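Local coordinates for Non-structural protein 9 (Avian infectious bronchitis virus, PDB 5C94) that binds RNA as a homodimer and probably takes part in the coronavirus replication and transcription machinery, at residues 15-20 with 34-39; 43-48 with 92-97; 30-35 with 48-53; 9-14 with 96-101. All coordinates share one frame; numbering follows the deposited sequence.

Contacts 1, 2 and 3 are neighbouring antiparallel pairings in one barrel-like sheet. Contacts 1 and 3 share strand 30-39, pairing it with strand 12-22 and strand 42-50, and contact 2 joins strand 42-50 to strand 85-93. Contact 2 is buried and mostly apolar outside its backbone bonds, whereas contacts 1 and 3 are partly buried: contact 1 sets lysines on a tyrosine ring, and contact 3 is rich in hydroxyl groups. Contact 4, also largely buried but further from the chain centre, joins the lead-in to strand 12-22 to the start of helix 99-109 through an arginine and small apolar contacts beside the second subunit. It shares N96 and T97 with contact 2.

Contact 1 (15-20 with 34-39); sequences KTKACV and CYYTSI
The ring of Y36 is held between two lysine side chains of the adjacent strand. K15 lays its CB over one face as a CH-pi contact, offset toward the rim and 3.6 Å from Y36 CZ. K17 takes the opposite face, where its NZ stands 4.5 Å from the Y36 ring centroid and 12° off the ring normal, a cation-pi contact. The extended K17 chain crosses the tyrosine at about a right angle, with CD 3.7 Å from Y36 CE1. CG of Y36 sits between its backbone N and carbonyl carbon (chi1 61°), and the ring comes nearer to strand 12-22 than its CB does. One water joins Y36 OH to T16 O, donating to the carbonyl at 2.6 Å. T16 and Y35 project from the other face of the sheet, side by side, and T16 OG1 lies over the ring face of Y35, 3.9 Å from CE2. The buried C34 packs in two directions: its SG meets K17 CG at 3.7 Å, while its CB meets C19 SG. K15 and Y36 exchange two backbone hydrogen bonds, the shorter being K15 N to Y36 O at 2.7 Å, and K17 and C34 exchange two more. With 138° between the strand directions, this is a strongly twisted antiparallel beta hairpin, as expected in the small barrel of coronavirus nsp9.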
loop_
_atom_site.group_PDB
_atom_site.type_symbol
_atom_site.label_atom_id
_atom_site.label_comp_id
_atom_site.label_asym_id
_atom_site.label_seq_id
_atom_site.Cartn_x
_atom_site.Cartn_y
_atom_site.Cartn_z
ATOM N N LYS A 15 0.791 -1.882 10.978
ATOM C CA LYS A 15 0.356 -2.497 12.215
ATOM C C LYS A 15 -1.063 -2.074 12.573
ATOM O O LYS A 15 -1.623 -1.142 11.996
ATOM C CB LYS A 15 1.317 -2.142 13.349
ATOM C CG LYS A 15 2.664 -2.868 13.286
ATOM C CD LYS A 15 3.614 -2.276 14.303
ATOM C CE LYS A 15 4.773 -3.191 14.618
ATOM N NZ LYS A 15 5.649 -2.548 15.635
ATOM N N THR A 16 -1.615 -2.764 13.560
ATOM C CA THR A 16 -3.012 -2.658 13.929
ATOM C C THR A 16 -3.140 -2.508 15.434
ATOM O O THR A 16 -2.422 -3.171 16.173
ATOM C CB THR A 16 -3.780 -3.900 13.398
ATOM O OG1 THR A 16 -4.370 -3.568 12.138
ATOM C CG2 THR A 16 -4.831 -4.368 14.331
ATOM N N LYS A 17 -4.009 -1.606 15.893
ATOM C CA LYS A 17 -4.343 -1.540 17.321
ATOM C C LYS A 17 -5.732 -0.914 17.502
ATOM O O LYS A 17 -6.249 -0.261 16.593
ATOM C CB LYS A 17 -3.275 -0.761 18.117
ATOM C CG LYS A 17 -3.344 0.765 17.992
ATOM C CD LYS A 17 -2.141 1.466 18.638
ATOM C CE LYS A 17 -1.972 2.909 18.101
ATOM N NZ LYS A 17 -0.713 3.604 18.548
ATOM N N ALA A 18 -6.347 -1.136 18.658
ATOM C CA ALA A 18 -7.649 -0.539 18.908
ATOM C C ALA A 18 -7.497 0.945 19.121
ATOM O O ALA A 18 -6.442 1.421 19.547
ATOM C CB ALA A 18 -8.332 -1.167 20.108
ATOM N N CYS A 19 -8.565 1.668 18.810
ATOM C CA CYS A 19 -8.678 3.082 19.121
ATOM C C CYS A 19 -10.144 3.367 19.276
ATOM O O CYS A 19 -10.960 2.452 19.210
ATOM C CB CYS A 19 -8.081 3.957 18.030
ATOM S SG CYS A 19 -8.977 3.863 16.452
ATOM N N VAL A 20 -10.480 4.639 19.456
ATOM C CA VAL A 20 -11.873 5.049 19.572
ATOM C C VAL A 20 -12.160 6.122 18.533
ATOM O O VAL A 20 -11.260 6.829 18.101
ATOM C CB VAL A 20 -12.210 5.570 21.001
ATOM C CG1 VAL A 20 -12.080 4.458 22.016
ATOM C CG2 VAL A 20 -11.281 6.711 21.385
ATOM N N CYS A 34 -7.390 0.890 14.221
ATOM C CA CYS A 34 -6.589 1.808 13.417
ATOM C C CYS A 34 -5.360 1.132 12.791
ATOM O O CYS A 34 -4.825 0.161 13.309
ATOM C CB CYS A 34 -6.178 3.037 14.239
ATOM S SG CYS A 34 -4.708 2.900 15.240
ATOM N N TYR A 35 -4.948 1.646 11.640
ATOM C CA TYR A 35 -3.799 1.131 10.918
ATOM C C TYR A 35 -2.694 2.169 11.009
ATOM O O TYR A 35 -2.931 3.367 10.794
ATOM C CB TYR A 35 -4.153 0.838 9.452
ATOM C CG TYR A 35 -5.083 -0.346 9.285
ATOM C CD1 TYR A 35 -6.417 -0.278 9.697
ATOM C CD2 TYR A 35 -4.633 -1.533 8.717
ATOM C CE1 TYR A 35 -7.271 -1.371 9.558
ATOM C CE2 TYR A 35 -5.476 -2.626 8.568
ATOM C CZ TYR A 35 -6.791 -2.542 8.996
ATOM O OH TYR A 35 -7.624 -3.632 8.848
ATOM N N TYR A 36 -1.490 1.724 11.343
ATOM C CA TYR A 36 -0.378 2.651 11.382
ATOM C C TYR A 36 0.907 2.052 10.833
ATOM O O TYR A 36 1.151 0.833 10.865
ATOM C CB TYR A 36 -0.165 3.182 12.804
ATOM C CG TYR A 36 0.174 2.164 13.876
ATOM C CD1 TYR A 36 -0.807 1.353 14.426
ATOM C CD2 TYR A 36 1.471 2.060 14.383
ATOM C CE1 TYR A 36 -0.508 0.432 15.429
ATOM C CE2 TYR A 36 1.783 1.142 15.381
ATOM C CZ TYR A 36 0.785 0.331 15.904
ATOM O OH TYR A 36 1.072 -0.586 16.898
ATOM N N THR A 37 1.725 2.928 10.284
ATOM C CA THR A 37 2.994 2.497 9.771
ATOM C C THR A 37 4.089 3.187 10.572
ATOM O O THR A 37 3.808 3.944 11.511
ATOM C CB THR A 37 3.114 2.795 8.276
ATOM O OG1 THR A 37 4.362 2.282 7.803
ATOM C CG2 THR A 37 3.009 4.296 8.009
ATOM N N SER A 38 5.338 2.900 10.238
ATOM C CA SER A 38 6.444 3.545 10.924
ATOM C C SER A 38 7.217 4.403 9.929
ATOM O O SER A 38 7.605 3.924 8.855
ATOM C CB SER A 38 7.363 2.507 11.573
ATOM O OG SER A 38 8.400 3.138 12.321
ATOM N N ILE A 39 7.432 5.669 10.271
ATOM C CA ILE A 39 8.223 6.549 9.422
ATOM C C ILE A 39 9.242 7.312 10.258
ATOM O O ILE A 39 8.865 8.024 11.189
ATOM C CB ILE A 39 7.341 7.546 8.672
ATOM C CG1 ILE A 39 6.242 6.808 7.888
ATOM C CG2 ILE A 39 8.198 8.410 7.773
ATOM C CD1 ILE A 39 5.201 7.731 7.241
HETATM O O HOH W 1 -0.149 -3.135 17.521
#

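Contact 2 (43-48 with 92-97); sequences SVVAAI and YFIKNT
I48 and Y92 exchange two backbone hydrogen bonds, each 2.8 Å long: I48 N to Y92 O and Y92 N to I48 O. Beyond this pair I94 N gives a third bond to A46 O, 3.0 Å away, from a position 43° out of the carbonyl plane. The same A46 O also receives a CA-H...O contact from F93 and lies at the edge of the phenylalanine ring, in its plane. A47 and F93, between the hydrogen-bonded sites, form a non-hydrogen-bonded pair.

Apolar contacts occur on both faces of the sheet. A47 CB meets F93 CD1 at 3.7 Å on the face covered by helix 99-109, whose V105 touches both A46 and F93. On the other face I48 CG1 rests 3.8 Å from Y92 CD1, the two side chains crossing at a slant. V45 carries CG1 anti to its backbone N (chi1 -172°), and this methyl packs tightly on I94 CD1 at 3.4 Å.

Polar side-chain bonds fix both ends of 92-97: the Y92 hydroxyl is bonded to N52 O, and I94 O accepts from both T97 N and T97 OG1, the hydroxyl at 2.8 Å, with both donors on the same face of its plane. The T97 N bond closes a type II turn from I94 to T97, with N96 at positive phi, and the hydroxyl reinforces it. In strand 42-50 itself, A46 and A47 both face Y35 of strand 30-39, a classic beta bulge within the antiparallel barrel sheet.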
loop_
_atom_site.group_PDB
_atom_site.type_symbol
_atom_site.label_atom_id
_atom_site.label_comp_id
_atom_site.label_asym_id
_atom_site.label_seq_id
_atom_site.Cartn_x
_atom_site.Cartn_y
_atom_site.Cartn_z
ATOM N N SER A 43 5.690 6.092 14.840
ATOM C CA SER A 43 4.399 5.583 14.406
ATOM C C SER A 43 3.578 6.687 13.751
ATOM O O SER A 43 3.510 7.794 14.271
ATOM C CB SER A 43 3.629 4.992 15.595
ATOM O OG SER A 43 4.084 3.686 15.894
ATOM N N VAL A 44 2.968 6.382 12.607
ATOM C CA VAL A 44 2.064 7.304 11.927
ATOM C C VAL A 44 0.716 6.605 11.688
ATOM O O VAL A 44 0.650 5.611 10.963
ATOM C CB VAL A 44 2.685 7.802 10.607
ATOM C CG1 VAL A 44 1.677 8.621 9.764
ATOM C CG2 VAL A 44 3.963 8.621 10.901
ATOM N N VAL A 45 -0.345 7.086 12.338
ATOM C CA VAL A 45 -1.664 6.498 12.137
ATOM C C VAL A 45 -2.235 6.988 10.799
ATOM O O VAL A 45 -2.239 8.188 10.507
ATOM C CB VAL A 45 -2.630 6.830 13.305
ATOM C CG1 VAL A 45 -3.915 6.055 13.173
ATOM C CG2 VAL A 45 -1.997 6.450 14.617
ATOM N N ALA A 46 -2.706 6.039 9.993
ATOM C CA ALA A 46 -3.091 6.292 8.607
ATOM C C ALA A 46 -4.599 6.172 8.344
ATOM O O ALA A 46 -5.166 6.869 7.487
ATOM C CB ALA A 46 -2.343 5.324 7.706
ATOM N N ALA A 47 -5.243 5.262 9.065
ATOM C CA ALA A 47 -6.621 4.924 8.767
ATOM C C ALA A 47 -7.282 4.235 9.942
ATOM O O ALA A 47 -6.598 3.679 10.801
ATOM C CB ALA A 47 -6.691 4.034 7.542
ATOM N N ILE A 48 -8.611 4.287 9.994
ATOM C CA ILE A 48 -9.339 3.435 10.930
ATOM C C ILE A 48 -10.403 2.658 10.165
ATOM O O ILE A 48 -10.830 3.089 9.091
ATOM C CB ILE A 48 -9.992 4.233 12.091
ATOM C CG1 ILE A 48 -11.227 4.982 11.604
ATOM C CG2 ILE A 48 -8.977 5.179 12.775
ATOM C CD1 ILE A 48 -12.275 5.153 12.674
ATOM N N TYR A 92 -11.650 4.634 6.865
ATOM C CA TYR A 92 -11.468 6.071 6.897
ATOM C C TYR A 92 -9.995 6.388 6.973
ATOM O O TYR A 92 -9.339 6.001 7.941
ATOM C CB TYR A 92 -12.130 6.717 8.120
ATOM C CG TYR A 92 -13.581 6.423 8.409
ATOM C CD1 TYR A 92 -13.986 5.200 8.952
ATOM C CD2 TYR A 92 -14.537 7.404 8.202
ATOM C CE1 TYR A 92 -15.321 4.962 9.237
ATOM C CE2 TYR A 92 -15.854 7.188 8.484
ATOM C CZ TYR A 92 -16.247 5.978 8.999
ATOM O OH TYR A 92 -17.577 5.819 9.277
ATOM N N PHE A 93 -9.475 7.108 5.996
ATOM C CA PHE A 93 -8.121 7.606 6.124
ATOM C C PHE A 93 -8.175 8.866 6.946
ATOM O O PHE A 93 -9.175 9.578 6.973
ATOM C CB PHE A 93 -7.473 7.876 4.769
ATOM C CG PHE A 93 -7.194 6.636 3.983
ATOM C CD1 PHE A 93 -6.169 5.774 4.361
ATOM C CD2 PHE A 93 -7.973 6.315 2.878
ATOM C CE1 PHE A 93 -5.912 4.623 3.636
ATOM C CE2 PHE A 93 -7.726 5.169 2.142
ATOM C CZ PHE A 93 -6.697 4.315 2.521
ATOM N N ILE A 94 -7.083 9.126 7.627
ATOM C CA ILE A 94 -6.961 10.300 8.442
ATOM C C ILE A 94 -6.620 11.524 7.572
ATOM O O ILE A 94 -5.870 11.413 6.603
ATOM C CB ILE A 94 -5.918 10.008 9.523
ATOM C CG1 ILE A 94 -6.612 9.168 10.598
ATOM C CG2 ILE A 94 -5.275 11.279 10.066
ATOM C CD1 ILE A 94 -5.706 8.487 11.510
ATOM N N LYS A 95 -7.221 12.667 7.897
ATOM C CA LYS A 95 -7.060 13.894 7.129
ATOM C C LYS A 95 -5.592 14.139 6.834
ATOM O O LYS A 95 -4.767 14.117 7.759
ATOM C CB LYS A 95 -7.642 15.089 7.888
ATOM C CG LYS A 95 -8.581 15.971 7.080
ATOM C CD LYS A 95 -9.941 15.294 6.938
ATOM C CE LYS A 95 -11.016 16.234 6.405
ATOM N NZ LYS A 95 -12.299 15.508 6.136
ATOM N N ASN A 96 -5.281 14.326 5.546
ATOM C CA ASN A 96 -3.942 14.703 5.072
ATOM C C ASN A 96 -2.890 13.611 5.129
ATOM O O ASN A 96 -1.696 13.899 5.137
ATOM C CB ASN A 96 -3.413 15.912 5.847
ATOM C CG ASN A 96 -4.351 17.096 5.778
ATOM O OD1 ASN A 96 -4.636 17.737 6.794
ATOM N ND2 ASN A 96 -4.864 17.376 4.576
ATOM N N THR A 97 -3.327 12.362 5.168
ATOM C CA THR A 97 -2.394 11.258 5.150
ATOM C C THR A 97 -1.691 11.272 3.795
ATOM O O THR A 97 -2.310 11.579 2.778
ATOM C CB THR A 97 -3.115 9.920 5.403
ATOM O OG1 THR A 97 -3.576 9.891 6.760
ATOM C CG2 THR A 97 -2.168 8.743 5.179
#

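Contact 3 (30-35 with 48-53); sequences VESKCY and ITSSNP
The open end of the beta hairpin formed by strands 30-39 and 42-50 is held where K33 pairs with T49. T49 N reaches K33 O at 2.7 Å, while the return bond from K33 N to T49 O is longer, 3.3 Å, although nearly straight. Their side chains run alongside each other, with T49 OG1 3.5 Å from K33 CB. OG1 lies between the backbone N and the carbonyl carbon of T49 (chi1 55°), at the edge of the Y35 ring and in its plane. The other branch, T49 CG2, touches Y35 CE1 at 3.7 Å. On the opposite face of the sheet I48 spreads its two branches: CG2 packs on C34 CB at 3.8 Å, and CD1 meets S32 CB, which also lies close to T49 O. Past S50 the two chains diverge, and strand 42-50 gives way to an ST turn in which S50 OG accepts from N52 N. A water donates to E31 O and is also hydrogen-bonded to S50 OG, linking the two chains where they separate. S32 OG turns back along its own strand to donate to V30 O at 2.9 Å, from well above that carbonyl plane. Beyond this water, V30 and N52 cross at about a right angle, with V30 CG2 4.2 Å from N52 ND2; the amide oxygen of N52 is bonded to N54 N.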
loop_
_atom_site.group_PDB
_atom_site.type_symbol
_atom_site.label_atom_id
_atom_site.label_comp_id
_atom_site.label_asym_id
_atom_site.label_seq_id
_atom_site.Cartn_x
_atom_site.Cartn_y
_atom_site.Cartn_z
ATOM N N VAL A 30 -16.926 4.982 19.981
ATOM C CA VAL A 30 -17.010 3.805 19.139
ATOM C C VAL A 30 -15.654 3.143 18.958
ATOM O O VAL A 30 -14.795 3.666 18.234
ATOM C CB VAL A 30 -17.592 4.144 17.757
ATOM C CG1 VAL A 30 -17.728 2.865 16.891
ATOM C CG2 VAL A 30 -18.923 4.836 17.915
ATOM N N GLU A 31 -15.467 1.993 19.603
ATOM C CA GLU A 31 -14.197 1.273 19.514
ATOM C C GLU A 31 -13.984 0.873 18.078
ATOM O O GLU A 31 -14.893 0.361 17.435
ATOM C CB GLU A 31 -14.168 0.036 20.415
ATOM C CG GLU A 31 -12.773 -0.601 20.545
ATOM C CD GLU A 31 -12.761 -1.797 21.485
ATOM O OE1 GLU A 31 -13.147 -1.632 22.664
ATOM O OE2 GLU A 31 -12.365 -2.897 21.045
ATOM N N SER A 32 -12.788 1.143 17.572
ATOM C CA SER A 32 -12.478 0.876 16.187
ATOM C C SER A 32 -11.061 0.369 16.095
ATOM O O SER A 32 -10.348 0.303 17.091
ATOM C CB SER A 32 -12.650 2.130 15.327
ATOM O OG SER A 32 -13.829 2.836 15.674
ATOM N N LYS A 33 -10.679 0.006 14.881
ATOM C CA LYS A 33 -9.369 -0.530 14.569
ATOM C C LYS A 33 -8.583 0.513 13.764
ATOM O O LYS A 33 -9.069 0.988 12.728
ATOM C CB LYS A 33 -9.530 -1.829 13.774
ATOM C CG LYS A 33 -8.283 -2.695 13.662
ATOM C CD LYS A 33 -8.370 -3.512 12.380
ATOM C CE LYS A 33 -7.992 -4.959 12.595
ATOM N NZ LYS A 33 -8.970 -5.600 13.508
ATOM N N CYS A 34 -7.390 0.890 14.221
ATOM C CA CYS A 34 -6.589 1.808 13.417
ATOM C C CYS A 34 -5.360 1.132 12.791
ATOM O O CYS A 34 -4.825 0.161 13.309
ATOM C CB CYS A 34 -6.178 3.037 14.239
ATOM S SG CYS A 34 -4.708 2.900 15.240
ATOM N N TYR A 35 -4.948 1.646 11.640
ATOM C CA TYR A 35 -3.799 1.131 10.918
ATOM C C TYR A 35 -2.694 2.169 11.009
ATOM O O TYR A 35 -2.931 3.367 10.794
ATOM C CB TYR A 35 -4.153 0.838 9.452
ATOM C CG TYR A 35 -5.083 -0.346 9.285
ATOM C CD1 TYR A 35 -6.417 -0.278 9.697
ATOM C CD2 TYR A 35 -4.633 -1.533 8.717
ATOM C CE1 TYR A 35 -7.271 -1.371 9.558
ATOM C CE2 TYR A 35 -5.476 -2.626 8.568
ATOM C CZ TYR A 35 -6.791 -2.542 8.996
ATOM O OH TYR A 35 -7.624 -3.632 8.848
ATOM N N ILE A 48 -8.611 4.287 9.994
ATOM C CA ILE A 48 -9.339 3.435 10.930
ATOM C C ILE A 48 -10.403 2.658 10.165
ATOM O O ILE A 48 -10.830 3.089 9.091
ATOM C CB ILE A 48 -9.992 4.233 12.091
ATOM C CG1 ILE A 48 -11.227 4.982 11.604
ATOM C CG2 ILE A 48 -8.977 5.179 12.775
ATOM C CD1 ILE A 48 -12.275 5.153 12.674
ATOM N N THR A 49 -10.780 1.491 10.683
ATOM C CA THR A 49 -11.921 0.756 10.140
ATOM C C THR A 49 -13.028 0.562 11.177
ATOM O O THR A 49 -12.775 0.507 12.390
ATOM C CB THR A 49 -11.518 -0.631 9.587
ATOM O OG1 THR A 49 -10.841 -1.390 10.598
ATOM C CG2 THR A 49 -10.630 -0.473 8.368
ATOM N N SER A 50 -14.257 0.448 10.686
ATOM C CA SER A 50 -15.410 0.359 11.561
ATOM C C SER A 50 -16.633 -0.149 10.821
ATOM O O SER A 50 -16.712 -0.038 9.600
ATOM C CB SER A 50 -15.702 1.734 12.182
ATOM O OG SER A 50 -16.821 1.666 13.052
ATOM N N SER A 51 -17.590 -0.691 11.565
ATOM C CA SER A 51 -18.880 -1.075 10.987
ATOM C C SER A 51 -19.758 0.156 10.827
ATOM O O SER A 51 -20.692 0.182 10.032
ATOM C CB SER A 51 -19.580 -2.088 11.874
ATOM O OG SER A 51 -19.391 -1.749 13.240
ATOM N N ASN A 52 -19.449 1.169 11.624
ATOM C CA ASN A 52 -20.150 2.444 11.622
ATOM C C ASN A 52 -19.698 3.358 10.461
ATOM O O ASN A 52 -18.513 3.674 10.341
ATOM C CB ASN A 52 -19.908 3.121 12.978
ATOM C CG ASN A 52 -20.780 4.339 13.210
ATOM O OD1 ASN A 52 -20.991 5.173 12.315
ATOM N ND2 ASN A 52 -21.253 4.480 14.450
ATOM N N PRO A 53 -20.646 3.792 9.613
ATOM C CA PRO A 53 -20.377 4.683 8.470
ATOM C C PRO A 53 -20.385 6.184 8.789
ATOM O O PRO A 53 -20.126 6.993 7.896
ATOM C CB PRO A 53 -21.531 4.371 7.512
ATOM C CG PRO A 53 -22.684 4.071 8.450
ATOM C CD PRO A 53 -22.035 3.300 9.612
HETATM O O HOH W 2 -16.379 0.065 14.931
#

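Contact 4 (9-14 with 96-101); sequences LMPHGV and NTRSIV
R98 reaches from the N-cap position of helix 99-109 to L9, on the segment that leads into strand 12-22. This C-terminal helix carries the GxxxG motif through which nsp9 subunits characteristically pair, and the contact lies beside that interface: S99 packs on S99 of the second subunit and I100 on L106 of the second subunit.

From CB, which points toward segment 9-14, the arginine sends CG anti to its own carbonyl carbon. The chain then bends at chi3 (-75°), which sets NE. CZ comes within 3.6 Å of L9 O, but the bond itself belongs to NH2, which donates to L9 O at 2.7 Å in an almost straight line (174°). The carbonyl oxygen lies at the guanidinium edge, practically in its plane, while NH2 is tilted 30° from the plane of the carbonyl. R98 NH2 also passes 3.8 Å from L9 CB, although L9 is poorly ordered. The other terminal nitrogen, NH1, is bonded to a glycerol, probably from the crystallisation liquor, which also accepts from I100 N in the first turn of the helix.

One face of the guanidinium is covered toward its rim by I100 CG2, 3.7 Å above the plane, so the first turn of the helix lies against the arginine. P11 adds a small apolar contact, its ring placed against two residues of that turn. P11 CB approaches V101 CG2 at 4.4 Å, and P11 CD lies 4.2 Å from I100 CD1.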
loop_
_atom_site.group_PDB
_atom_site.type_symbol
_atom_site.label_atom_id
_atom_site.label_comp_id
_atom_site.label_asym_id
_atom_site.label_seq_id
_atom_site.Cartn_x
_atom_site.Cartn_y
_atom_site.Cartn_z
ATOM N N LEU A 9 10.567 9.791 1.863
ATOM C CA LEU A 9 10.648 9.118 3.158
ATOM C C LEU A 9 9.844 7.817 3.124
ATOM O O LEU A 9 8.623 7.838 2.963
ATOM C CB LEU A 9 10.169 10.022 4.289
ATOM C CG LEU A 9 10.934 9.876 5.594
ATOM C CD1 LEU A 9 12.440 9.787 5.332
ATOM C CD2 LEU A 9 10.607 11.065 6.486
ATOM N N MET A 10 10.527 6.681 3.271
ATOM C CA MET A 10 9.834 5.405 3.113
ATOM C C MET A 10 9.262 4.873 4.419
ATOM O O MET A 10 9.957 4.758 5.436
ATOM C CB MET A 10 10.731 4.328 2.493
ATOM C CG MET A 10 9.940 3.042 2.223
ATOM S SD MET A 10 10.617 1.894 1.018
ATOM C CE MET A 10 11.315 0.677 2.135
ATOM N N PRO A 11 7.969 4.559 4.382
ATOM C CA PRO A 11 7.202 3.992 5.494
ATOM C C PRO A 11 7.446 2.485 5.650
ATOM O O PRO A 11 7.657 1.772 4.668
ATOM C CB PRO A 11 5.753 4.299 5.112
ATOM C CG PRO A 11 5.777 4.503 3.619
ATOM C CD PRO A 11 7.127 4.970 3.243
ATOM N N HIS A 12 7.424 2.012 6.891
ATOM C CA HIS A 12 7.765 0.627 7.173
ATOM C C HIS A 12 6.673 -0.104 7.939
ATOM O O HIS A 12 6.310 0.275 9.065
ATOM C CB HIS A 12 9.071 0.565 7.960
ATOM C CG HIS A 12 10.219 1.219 7.259
ATOM N ND1 HIS A 12 10.624 0.851 5.996
ATOM C CD2 HIS A 12 11.037 2.228 7.643
ATOM C CE1 HIS A 12 11.646 1.607 5.628
ATOM N NE2 HIS A 12 11.917 2.445 6.610
ATOM N N GLY A 13 6.154 -1.156 7.316
ATOM C CA GLY A 13 5.222 -2.057 7.965
ATOM C C GLY A 13 3.845 -1.460 8.089
ATOM O O GLY A 13 3.662 -0.258 7.926
ATOM N N VAL A 14 2.868 -2.313 8.356
ATOM C CA VAL A 14 1.529 -1.860 8.683
ATOM C C VAL A 14 1.121 -2.616 9.926
ATOM O O VAL A 14 1.126 -3.838 9.941
ATOM C CB VAL A 14 0.505 -2.119 7.552
ATOM C CG1 VAL A 14 -0.903 -1.790 8.026
ATOM C CG2 VAL A 14 0.862 -1.332 6.285
ATOM N N ASN A 96 -5.281 14.326 5.546
ATOM C CA ASN A 96 -3.942 14.703 5.072
ATOM C C ASN A 96 -2.890 13.611 5.129
ATOM O O ASN A 96 -1.696 13.899 5.137
ATOM C CB ASN A 96 -3.413 15.912 5.847
ATOM C CG ASN A 96 -4.351 17.096 5.778
ATOM O OD1 ASN A 96 -4.636 17.737 6.794
ATOM N ND2 ASN A 96 -4.864 17.376 4.576
ATOM N N THR A 97 -3.327 12.362 5.168
ATOM C CA THR A 97 -2.394 11.258 5.150
ATOM C C THR A 97 -1.691 11.272 3.795
ATOM O O THR A 97 -2.310 11.579 2.778
ATOM C CB THR A 97 -3.115 9.920 5.403
ATOM O OG1 THR A 97 -3.576 9.891 6.760
ATOM C CG2 THR A 97 -2.168 8.743 5.179
ATOM N N ARG A 98 -0.392 10.993 3.790
ATOM C CA ARG A 98 0.370 10.918 2.546
ATOM C C ARG A 98 -0.177 9.810 1.640
ATOM O O ARG A 98 -0.653 8.773 2.128
ATOM C CB ARG A 98 1.846 10.663 2.837
ATOM C CG ARG A 98 2.573 11.841 3.465
ATOM C CD ARG A 98 4.056 11.826 3.068
ATOM N NE ARG A 98 4.840 10.820 3.778
ATOM C CZ ARG A 98 5.824 10.097 3.241
ATOM N NH1 ARG A 98 6.147 10.227 1.961
ATOM N NH2 ARG A 98 6.477 9.218 3.989
ATOM N N SER A 99 -0.094 10.024 0.328
ATOM C CA SER A 99 -0.645 9.088 -0.651
ATOM C C SER A 99 -0.017 7.698 -0.557
ATOM O O SER A 99 -0.703 6.678 -0.692
ATOM C CB SER A 99 -0.456 9.635 -2.065
ATOM O OG SER A 99 -1.251 10.781 -2.277
ATOM N N ILE A 100 1.293 7.662 -0.329
ATOM C CA ILE A 100 1.997 6.400 -0.256
ATOM C C ILE A 100 1.548 5.654 1.002
ATOM O O ILE A 100 1.425 4.429 1.000
ATOM C CB ILE A 100 3.538 6.612 -0.293
ATOM C CG1 ILE A 100 4.261 5.282 -0.460
ATOM C CG2 ILE A 100 4.053 7.352 0.934
ATOM C CD1 ILE A 100 5.767 5.445 -0.700
ATOM N N VAL A 101 1.246 6.399 2.061
ATOM C CA VAL A 101 0.822 5.780 3.302
ATOM C C VAL A 101 -0.609 5.264 3.170
ATOM O O VAL A 101 -0.935 4.189 3.693
ATOM C CB VAL A 101 0.955 6.753 4.491
ATOM C CG1 VAL A 101 0.380 6.150 5.745
ATOM C CG2 VAL A 101 2.426 7.102 4.722
#